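Local structure of oxaloacetate acetyl hydrolase (Cryphonectria parasitica, 3LYE) at residues E25-P30 with F241-F246; E123-T128 with I166-A171. The protein belongs to the phosphoenolpyruvate phosphomutase group of TIM-barrel enzymes and carries bound calcium ions. All coordinates share one frame; numbering follows the deposited sequence.

Interaction 1. Residues E25-P30 with F241-F246; sequences ELIVCP and FRIMIF
Arg242 reaches across to the backbone carbonyl of Glu25. Its chain is bent at chi2 (-57°) and chi3 (-41°), which presents the guanidinium side-on, and both NE and NH2 donate to the one oxygen, NH2 to Glu25 O at 2.9 Å. That oxygen lies in the guanidinium plane; NH2 meets it on a lone pair, whereas NE comes from above the carbonyl plane. NH1 also gives a hydrogen bond to Leu20 O and NH2 one to Leu19 O, so the arginine links the end of helix 12-22 to the backbone just before strand 27-32. Beyond it the backbones pair as parallel strands: Ile27 N donates to Arg242 O, Met244 N to Ile27 O, Cys29 N to Met244 O (2.9 Å), and Phe246 N to Cys29 O (3.0 Å). Backbone hydrogen bonds also join Ile243 and Ile245 to Leu220, Ile245 to Ser222, and Pro30 to Tyr50. On one face Ile27 CD1 lies beside Ile243 CG1, and Cys29 SG rests on Ile243 CG2 at 3.9 Å. On the other, Leu26 CD1 packs against Met244 CB, and Val28 CG1 meets Phe246 CE2 at 3.9 Å, with helix 233-239 covering this side. Neighbouring parallel strands 27-32 and 243-247, the first and last of the sheet along the chain, make the closure of a TIM-type barrel.

Interaction 2. Residues E123-T128 with I166-A171; sequences EDQILT and IARTDA
Asp124 turns its CG between its own backbone N and carbonyl carbon (chi1 59°), which brings the carboxylate against Thr169 and Asp170; Thr169 OG1, anti to its backbone N (chi1 179°), faces it. The two oxygens divide the work: OD1 accepts from Thr169 OG1 at 2.7 Å, and OD2 takes Asp170 N on its syn lone pair, also at 2.7 Å and nearly straight (167°). Thr169 OG1 in turn accepts from Ala171 N, an ST turn that fixes the hydroxyl. Alongside, Arg168 extends and holds Asp170 side-on, NE to OD2 and NH2 to OD1. Glu123 OE2 sits over the guanidinium face, 3.5 Å from Arg168 NE, a salt bridge of charge alone with no N-H aimed at it. Gln125 lays its CG 3.3 Å from Asp170 OD2, and its NE2 adds a weak bond to the same oxygen. Lys137 forms a salt bridge with Asp170, and Arg183 with Asp124. A calcium ion bound at Asp94 and Asp96 lies about 4 Å from the Glu123 side chain. The contact thus joins the loop after strand 119-122 to the C-terminal end of neighbouring strand 164-169, with helix 177-189 packed on Thr169 and Tyr145 of helix 142-158 against Asp124.

Both contacts reach the same parallel sheet of the barrel, but at different strands: interaction 1 pairs strands 27-32 and 243-247, while interaction 2 lies at the end of strand 164-169 and the loop after 119-122. Strands 91-94 and 49-51 stand between 119-122 and 27-32. The centres are 20 Å apart, and the nearest atoms, about 5 Å apart, do not touch. Along the chain, interaction 2 is nested within the long excursion that interaction 1 closes. Pairing of the first and last strands along the chain closes the barrel, while interaction 2 ties loop to strand end by side-chain hydrogen bonds and salt bridges, near the calcium ion bound at Asp94 and Asp96.

Interaction 1. Residues E25-P30 with F241-F246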
loop_
_atom_site.group_PDB
_atom_site.type_symbol
_atom_site.label_atom_id
_atom_site.label_comp_id
_atom_site.label_asym_id
_atom_site.label_seq_id
_atom_site.Cartn_x
_atom_site.Cartn_y
_atom_site.Cartn_z
ATOM N N GLU A 25 -30.206 -4.294 22.873
ATOM C CA GLU A 25 -29.946 -2.898 22.604
ATOM C C GLU A 25 -29.769 -2.568 21.147
ATOM O O GLU A 25 -29.509 -3.429 20.321
ATOM C CB GLU A 25 -28.736 -2.358 23.395
ATOM C CG GLU A 25 -27.519 -3.260 23.586
ATOM C CD GLU A 25 -26.535 -2.675 24.602
ATOM O OE1 GLU A 25 -26.141 -3.394 25.552
ATOM O OE2 GLU A 25 -26.165 -1.489 24.455
ATOM N N LEU A 26 -30.049 -1.312 20.836
ATOM C CA LEU A 26 -29.880 -0.814 19.468
ATOM C C LEU A 26 -28.403 -0.430 19.461
ATOM O O LEU A 26 -27.982 0.443 20.203
ATOM C CB LEU A 26 -30.750 0.411 19.174
ATOM C CG LEU A 26 -30.452 1.024 17.799
ATOM C CD1 LEU A 26 -30.703 0.007 16.707
ATOM C CD2 LEU A 26 -31.250 2.264 17.574
ATOM N N ILE A 27 -27.627 -1.060 18.593
ATOM C CA ILE A 27 -26.180 -0.801 18.504
ATOM C C ILE A 27 -25.978 0.390 17.571
ATOM O O ILE A 27 -26.185 0.259 16.372
ATOM C CB ILE A 27 -25.450 -2.082 18.064
ATOM C CG1 ILE A 27 -25.750 -3.257 19.011
ATOM C CG2 ILE A 27 -23.944 -1.849 17.985
ATOM C CD1 ILE A 27 -25.486 -4.612 18.374
ATOM N N VAL A 28 -25.568 1.531 18.135
ATOM C CA VAL A 28 -25.386 2.776 17.416
ATOM C C VAL A 28 -23.948 2.884 16.944
ATOM O O VAL A 28 -23.017 2.932 17.734
ATOM C CB VAL A 28 -25.792 3.941 18.344
ATOM C CG1 VAL A 28 -25.415 5.279 17.774
ATOM C CG2 VAL A 28 -27.289 3.870 18.680
ATOM N N CYS A 29 -23.795 3.001 15.630
ATOM C CA CYS A 29 -22.485 3.064 15.004
ATOM C C CYS A 29 -22.279 4.271 14.143
ATOM O O CYS A 29 -22.783 4.325 13.032
ATOM C CB CYS A 29 -22.326 1.819 14.105
ATOM S SG CYS A 29 -22.692 0.216 14.861
ATOM N N PRO A 30 -21.513 5.214 14.648
ATOM C CA PRO A 30 -21.280 6.396 13.817
ATOM C C PRO A 30 -20.376 6.061 12.635
ATOM O O PRO A 30 -19.446 5.245 12.771
ATOM C CB PRO A 30 -20.535 7.339 14.762
ATOM C CG PRO A 30 -19.913 6.440 15.760
ATOM C CD PRO A 30 -20.897 5.322 15.968
ATOM N N PHE A 241 -35.232 -2.250 15.251
ATOM C CA PHE A 241 -33.941 -2.439 14.606
ATOM C C PHE A 241 -32.916 -2.820 15.669
ATOM O O PHE A 241 -33.044 -2.420 16.820
ATOM C CB PHE A 241 -33.510 -1.145 13.891
ATOM C CG PHE A 241 -34.214 -0.909 12.575
ATOM C CD1 PHE A 241 -33.811 -1.582 11.437
ATOM C CD2 PHE A 241 -35.264 -0.017 12.480
ATOM C CE1 PHE A 241 -34.460 -1.408 10.248
ATOM C CE2 PHE A 241 -35.906 0.191 11.277
ATOM C CZ PHE A 241 -35.504 -0.501 10.165
ATOM N N ARG A 242 -31.884 -3.574 15.289
ATOM C CA ARG A 242 -30.844 -3.973 16.245
ATOM C C ARG A 242 -29.541 -3.210 16.052
ATOM O O ARG A 242 -28.747 -3.154 16.966
ATOM C CB ARG A 242 -30.588 -5.477 16.216
ATOM C CG ARG A 242 -31.760 -6.263 16.792
ATOM C CD ARG A 242 -32.137 -5.880 18.252
ATOM N NE ARG A 242 -30.973 -5.677 19.074
ATOM C CZ ARG A 242 -30.084 -6.605 19.412
ATOM N NH1 ARG A 242 -30.280 -7.875 19.059
ATOM N NH2 ARG A 242 -28.983 -6.250 20.093
ATOM N N ILE A 243 -29.306 -2.704 14.850
ATOM C CA ILE A 243 -28.103 -1.923 14.587
ATOM C C ILE A 243 -28.528 -0.706 13.773
ATOM O O ILE A 243 -29.429 -0.809 12.949
ATOM C CB ILE A 243 -27.020 -2.693 13.785
ATOM C CG1 ILE A 243 -26.719 -4.038 14.460
ATOM C CG2 ILE A 243 -25.746 -1.836 13.574
ATOM C CD1 ILE A 243 -25.767 -4.942 13.650
ATOM N N MET A 244 -27.877 0.441 13.994
ATOM C CA MET A 244 -28.182 1.647 13.235
ATOM C C MET A 244 -26.819 2.275 12.944
ATOM O O MET A 244 -26.042 2.550 13.856
ATOM C CB MET A 244 -29.062 2.610 14.009
ATOM C CG MET A 244 -29.497 3.808 13.226
ATOM S SD MET A 244 -30.751 4.689 14.166
ATOM C CE MET A 244 -31.170 6.046 13.074
ATOM N N ILE A 245 -26.534 2.458 11.667
ATOM C CA ILE A 245 -25.273 3.035 11.220
ATOM C C ILE A 245 -25.562 4.415 10.687
ATOM O O ILE A 245 -26.632 4.672 10.144
ATOM C CB ILE A 245 -24.524 2.132 10.234
ATOM C CG1 ILE A 245 -25.254 2.018 8.895
ATOM C CG2 ILE A 245 -24.304 0.750 10.876
ATOM C CD1 ILE A 245 -24.567 1.084 7.941
ATOM N N PHE A 246 -24.588 5.303 10.835
ATOM C CA PHE A 246 -24.752 6.671 10.420
ATOM C C PHE A 246 -23.775 7.125 9.335
ATOM O O PHE A 246 -22.691 7.645 9.630
ATOM C CB PHE A 246 -24.658 7.530 11.686
ATOM C CG PHE A 246 -25.821 7.357 12.606
ATOM C CD1 PHE A 246 -26.895 8.218 12.564
ATOM C CD2 PHE A 246 -25.846 6.318 13.507
ATOM C CE1 PHE A 246 -27.973 8.030 13.401
ATOM C CE2 PHE A 246 -26.944 6.117 14.323
ATOM C CZ PHE A 246 -28.005 6.981 14.282
#

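Interaction 2. Residues E123-T128 with I166-A171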
loop_
_atom_site.group_PDB
_atom_site.type_symbol
_atom_site.label_atom_id
_atom_site.label_comp_id
_atom_site.label_asym_id
_atom_site.label_seq_id
_atom_site.Cartn_x
_atom_site.Cartn_y
_atom_site.Cartn_z
ATOM N N GLU A 123 -23.834 -6.195 -0.580
ATOM C CA GLU A 123 -25.001 -5.865 -1.357
ATOM C C GLU A 123 -25.198 -6.551 -2.666
ATOM O O GLU A 123 -24.362 -7.329 -3.121
ATOM C CB GLU A 123 -24.988 -4.326 -1.553
ATOM C CG GLU A 123 -23.950 -3.862 -2.562
ATOM C CD GLU A 123 -23.412 -2.453 -2.317
ATOM O OE1 GLU A 123 -22.977 -1.817 -3.292
ATOM O OE2 GLU A 123 -23.369 -2.005 -1.163
ATOM N N ASP A 124 -26.377 -6.279 -3.227
ATOM C CA ASP A 124 -26.812 -6.836 -4.494
ATOM C C ASP A 124 -26.653 -5.916 -5.687
ATOM O O ASP A 124 -27.183 -6.215 -6.742
ATOM C CB ASP A 124 -28.242 -7.394 -4.380
ATOM C CG ASP A 124 -29.268 -6.357 -3.964
ATOM O OD1 ASP A 124 -30.456 -6.726 -3.978
ATOM O OD2 ASP A 124 -28.879 -5.236 -3.561
ATOM N N GLN A 125 -25.921 -4.814 -5.557
ATOM C CA GLN A 125 -25.749 -3.926 -6.713
ATOM C C GLN A 125 -24.801 -4.481 -7.762
ATOM O O GLN A 125 -24.021 -5.391 -7.498
ATOM C CB GLN A 125 -25.107 -2.618 -6.284
ATOM C CG GLN A 125 -25.938 -1.793 -5.444
ATOM C CD GLN A 125 -25.412 -0.364 -5.381
ATOM O OE1 GLN A 125 -25.192 0.287 -6.389
ATOM N NE2 GLN A 125 -25.217 0.110 -4.195
ATOM N N ILE A 126 -24.855 -3.926 -8.963
ATOM C CA ILE A 126 -23.962 -4.374 -10.009
ATOM C C ILE A 126 -22.614 -3.842 -9.541
ATOM O O ILE A 126 -22.543 -2.818 -8.869
ATOM C CB ILE A 126 -24.380 -3.837 -11.380
ATOM C CG1 ILE A 126 -25.412 -4.783 -11.965
ATOM C CG2 ILE A 126 -23.202 -3.706 -12.311
ATOM C CD1 ILE A 126 -26.609 -4.868 -11.130
ATOM N N LEU A 127 -21.544 -4.510 -9.915
ATOM C CA LEU A 127 -20.223 -4.085 -9.482
ATOM C C LEU A 127 -19.609 -3.001 -10.351
ATOM O O LEU A 127 -18.809 -2.181 -9.890
ATOM C CB LEU A 127 -19.332 -5.325 -9.433
ATOM C CG LEU A 127 -18.352 -5.659 -10.565
ATOM C CD1 LEU A 127 -17.497 -6.879 -10.193
ATOM C CD2 LEU A 127 -19.090 -5.941 -11.839
ATOM N N THR A 128 -20.007 -3.018 -11.611
ATOM C CA THR A 128 -19.558 -2.090 -12.630
ATOM C C THR A 128 -20.085 -0.690 -12.415
ATOM O O THR A 128 -19.527 0.266 -12.951
ATOM C CB THR A 128 -20.073 -2.599 -13.964
ATOM O OG1 THR A 128 -20.255 -4.022 -13.877
ATOM C CG2 THR A 128 -19.113 -2.269 -15.078
ATOM N N ILE A 166 -23.775 -8.855 7.208
ATOM C CA ILE A 166 -24.994 -8.119 6.977
ATOM C C ILE A 166 -25.305 -8.163 5.508
ATOM O O ILE A 166 -24.503 -7.756 4.658
ATOM C CB ILE A 166 -24.843 -6.644 7.424
ATOM C CG1 ILE A 166 -24.524 -6.551 8.915
ATOM C CG2 ILE A 166 -26.095 -5.815 7.039
ATOM C CD1 ILE A 166 -23.426 -5.503 9.233
ATOM N N ALA A 167 -26.482 -8.710 5.195
ATOM C CA ALA A 167 -26.956 -8.808 3.830
ATOM C C ALA A 167 -27.721 -7.551 3.491
ATOM O O ALA A 167 -28.785 -7.311 4.045
ATOM C CB ALA A 167 -27.860 -10.032 3.640
ATOM N N ARG A 168 -27.183 -6.773 2.571
ATOM C CA ARG A 168 -27.814 -5.534 2.123
ATOM C C ARG A 168 -28.471 -5.708 0.760
ATOM O O ARG A 168 -27.902 -6.351 -0.122
ATOM C CB ARG A 168 -26.748 -4.427 1.985
ATOM C CG ARG A 168 -27.219 -3.189 1.217
ATOM C CD ARG A 168 -26.207 -2.084 1.309
ATOM N NE ARG A 168 -26.416 -1.125 0.245
ATOM C CZ ARG A 168 -25.820 0.057 0.187
ATOM N NH1 ARG A 168 -25.021 0.448 1.164
ATOM N NH2 ARG A 168 -26.042 0.862 -0.839
ATOM N N THR A 169 -29.668 -5.139 0.617
ATOM C CA THR A 169 -30.368 -5.169 -0.644
ATOM C C THR A 169 -30.689 -3.723 -1.003
ATOM O O THR A 169 -31.225 -2.948 -0.205
ATOM C CB THR A 169 -31.641 -6.047 -0.727
ATOM O OG1 THR A 169 -32.203 -5.919 -2.040
ATOM C CG2 THR A 169 -32.671 -5.676 0.260
ATOM N N ASP A 170 -30.360 -3.414 -2.240
ATOM C CA ASP A 170 -30.585 -2.114 -2.841
ATOM C C ASP A 170 -31.710 -2.237 -3.871
ATOM O O ASP A 170 -31.868 -1.366 -4.712
ATOM C CB ASP A 170 -29.320 -1.692 -3.570
ATOM C CG ASP A 170 -28.272 -1.168 -2.634
ATOM O OD1 ASP A 170 -28.468 -0.050 -2.136
ATOM O OD2 ASP A 170 -27.269 -1.859 -2.393
ATOM N N ALA A 171 -32.511 -3.297 -3.777
ATOM C CA ALA A 171 -33.603 -3.528 -4.723
ATOM C C ALA A 171 -34.903 -2.727 -4.558
ATOM O O ALA A 171 -35.763 -2.798 -5.433
ATOM C CB ALA A 171 -33.969 -5.022 -4.711
#